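Local coordinates for protein putative hydroxymethylglutaryl-CoA synthase (Streptococcus mutans, PDB 3SQZ) that probably catalyses the condensation of acetyl-CoA with acetoacetyl-CoA to hydroxymethylglutaryl-CoA, and binds coenzyme A in a thiolase fold, at residues G91-I96 and S128-Q133. Sequence-based numbering, arbitrary orientation. Where two conformers were deposited one is given.
Sequences GSANEI and SLLGIQ
L130 sits across from A93 and N94 where the ends of helices 85-94 and 122-129 approach each other, and its CA lies 6.9 Å from that of N94. Helix 85-94 brings in G91-I96, with I96 N bonded to A93 O; helix 122-129 brings in S128-Q133, and the chain leaves it at G131 in a Schellman motif, with positive phi and G131 N bonded to S128 O. Both CA-CB bonds of the pair A93 and L130 point toward the opposite segment. L130 keeps CG beside its own backbone N, opposite the carbonyl carbon (chi1 -67°), which sends its isobutyl fork at the small methyl of A93. L130 CD1 presses on A93 CB at 3.3 Å, tighter than ordinary carbon-carbon contact. L130 CD2 lies farther from that methyl and reaches on to N94 N at 3.8 Å. N94 takes part through this amide and, more loosely, its CB. L168 of strand 166-175 touches both A93 and L130, and L97 also packs on L130. With A93 and L130 buried, N94 at the exposed edge and no polar bond joining the segments, the contact rests on van der Waals packing, well away from the coenzyme A site.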
ATOM      1  N   GLY A  91      -2.352 -12.574   4.568  1.00 10.05           N
ATOM      2  CA  GLY A  91      -0.987 -12.706   5.049  1.00  9.99           C
ATOM      3  C   GLY A  91      -0.555 -11.501   5.864  1.00  9.89           C
ATOM      4  O   GLY A  91       0.063 -11.641   6.922  1.00 11.02           O
ATOM      5  N   SER A  92      -0.882 -10.302   5.389  1.00  9.52           N
ATOM      6  CA  SER A  92      -0.442  -9.102   6.093  1.00 10.04           C
ATOM      7  C   SER A  92      -1.108  -8.999   7.465  1.00  9.92           C
ATOM      8  O   SER A  92      -0.484  -8.575   8.431  1.00 11.62           O
ATOM      9  CB  SER A  92      -0.653  -7.840   5.240  1.00 10.35           C
ATOM     10  OG  SER A  92      -2.022  -7.532   5.017  1.00  9.98           O
ATOM     11  N   ALA A  93      -2.367  -9.410   7.560  1.00 10.83           N
ATOM     12  CA  ALA A  93      -3.055  -9.407   8.841  1.00 11.67           C
ATOM     13  C   ALA A  93      -2.511 -10.503   9.766  1.00 10.63           C
ATOM     14  O   ALA A  93      -2.400 -10.320  10.979  1.00 11.13           O
ATOM     15  CB  ALA A  93      -4.540  -9.585   8.631  1.00 13.05           C
ATOM     16  N   ASN A  94      -2.175 -11.648   9.186  1.00 10.62           N
ATOM     17  CA  ASN A  94      -1.644 -12.757   9.962  1.00 11.08           C
ATOM     18  C   ASN A  94      -0.340 -12.374  10.662  1.00 11.35           C
ATOM     19  O   ASN A  94      -0.008 -12.924  11.706  1.00 12.79           O
ATOM     20  CB  ASN A  94      -1.437 -13.953   9.039  1.00 12.76           C
ATOM     21  CG  ASN A  94      -1.052 -15.205   9.777  1.00 15.23           C
ATOM     22  OD1 ASN A  94      -1.797 -15.711  10.613  1.00 18.25           O
ATOM     23  ND2 ASN A  94       0.114 -15.728   9.455  1.00 16.39           N
ATOM     24  N   GLU A  95       0.383 -11.410  10.086  1.00 11.64           N
ATOM     25  CA  GLU A  95       1.616 -10.896  10.672  1.00 13.14           C
ATOM     26  C   GLU A  95       1.395 -10.252  12.040  1.00 12.88           C
ATOM     27  O   GLU A  95       2.312 -10.235  12.863  1.00 14.69           O
ATOM     28  CB  GLU A  95       2.254  -9.855   9.738  1.00 13.72           C
ATOM     29  CG  GLU A  95       2.837 -10.392   8.439  1.00 15.04           C
ATOM     30  CD  GLU A  95       4.244 -10.952   8.610  1.00 16.42           C
ATOM     31  OE1 GLU A  95       5.127 -10.235   9.125  1.00 14.95           O
ATOM     32  OE2 GLU A  95       4.474 -12.107   8.208  1.00 21.45           O
ATOM     33  N   ILE A  96       0.206  -9.696  12.278  1.00 12.00           N
ATOM     34  CA  ILE A  96       0.004  -8.841  13.447  1.00 12.39           C
ATOM     35  C   ILE A  96      -1.129  -9.226  14.402  1.00 12.30           C
ATOM     36  O   ILE A  96      -1.124  -8.791  15.545  1.00 14.03           O
ATOM     37  CB  ILE A  96      -0.188  -7.354  13.041  1.00 12.29           C
ATOM     38  CG1 ILE A  96      -1.328  -7.200  12.028  1.00 12.93           C
ATOM     39  CG2 ILE A  96       1.117  -6.787  12.496  1.00 14.12           C
ATOM     40  CD1 ILE A  96      -1.835  -5.770  11.870  1.00 12.91           C
ATOM     41  N   SER A 128     -12.819 -14.552   7.149  1.00 12.04           N
ATOM     42  CA  SER A 128     -12.906 -15.995   7.308  0.62 13.04           C
ATOM     43  C   SER A 128     -11.538 -16.640   7.555  1.00 12.55           C
ATOM     44  O   SER A 128     -11.351 -17.431   8.474  1.00 13.11           O
ATOM     45  CB  SER A 128     -13.524 -16.573   6.035  0.62 15.18           C
ATOM     46  OG  SER A 128     -13.639 -17.976   6.101  0.62 16.41           O
ATOM     47  N   LEU A 129     -10.584 -16.313   6.689  1.00 11.97           N
ATOM     48  CA  LEU A 129      -9.258 -16.922   6.758  1.00 12.38           C
ATOM     49  C   LEU A 129      -8.567 -16.627   8.085  1.00 12.34           C
ATOM     50  O   LEU A 129      -7.801 -17.451   8.582  1.00 13.27           O
ATOM     51  CB  LEU A 129      -8.377 -16.459   5.597  1.00 12.76           C
ATOM     52  CG  LEU A 129      -8.742 -17.014   4.220  1.00 12.77           C
ATOM     53  CD1 LEU A 129      -8.051 -16.223   3.120  1.00 13.86           C
ATOM     54  CD2 LEU A 129      -8.436 -18.510   4.101  1.00 13.73           C
ATOM     55  N   LEU A 130      -8.830 -15.453   8.651  1.00 11.96           N
ATOM     56  CA  LEU A 130      -8.204 -15.040   9.902  1.00 12.14           C
ATOM     57  C   LEU A 130      -8.964 -15.488  11.141  1.00 12.37           C
ATOM     58  O   LEU A 130      -8.477 -15.323  12.250  1.00 14.13           O
ATOM     59  CB  LEU A 130      -8.035 -13.524   9.946  1.00 13.27           C
ATOM     60  CG  LEU A 130      -7.042 -12.923   8.959  1.00 18.01           C
ATOM     61  CD1 LEU A 130      -7.236 -11.415   8.890  1.00 19.33           C
ATOM     62  CD2 LEU A 130      -5.625 -13.297   9.352  1.00 21.82           C
ATOM     63  N   GLY A 131     -10.170 -16.020  10.967  1.00 11.80           N
ATOM     64  CA  GLY A 131     -10.928 -16.481  12.115  1.00 12.80           C
ATOM     65  C   GLY A 131     -11.409 -15.351  13.012  1.00 12.30           C
ATOM     66  O   GLY A 131     -11.487 -15.504  14.231  1.00 13.99           O
ATOM     67  N   ILE A 132     -11.738 -14.213  12.413  1.00 11.66           N
ATOM     68  CA  ILE A 132     -12.283 -13.096  13.176  1.00 11.61           C
ATOM     69  C   ILE A 132     -13.708 -13.412  13.649  1.00 11.22           C
ATOM     70  O   ILE A 132     -14.447 -14.145  12.987  1.00 11.77           O
ATOM     71  CB  ILE A 132     -12.189 -11.796  12.345  1.00 11.97           C
ATOM     72  CG1 ILE A 132     -10.702 -11.433  12.183  1.00 13.39           C
ATOM     73  CG2 ILE A 132     -12.962 -10.660  12.991  1.00 12.13           C
ATOM     74  CD1 ILE A 132     -10.423 -10.388  11.136  1.00 13.62           C
ATOM     75  N   GLN A 133     -14.080 -12.884  14.810  1.00 11.60           N
ATOM     76  CA  GLN A 133     -15.399 -13.143  15.377  1.00 11.60           C
ATOM     77  C   GLN A 133     -16.503 -12.728  14.391  1.00 10.83           C
ATOM     78  O   GLN A 133     -16.323 -11.797  13.605  1.00 10.95           O
ATOM     79  CB  GLN A 133     -15.531 -12.449  16.739  1.00 12.74           C
ATOM     80  CG  GLN A 133     -15.455 -10.932  16.700  1.00 12.77           C
ATOM     81  CD  GLN A 133     -16.807 -10.297  16.435  1.00 12.45           C
ATOM     82  OE1 GLN A 133     -17.855 -10.898  16.691  1.00 12.27           O
ATOM     83  NE2 GLN A 133     -16.793  -9.084  15.919  1.00 13.41           N
TER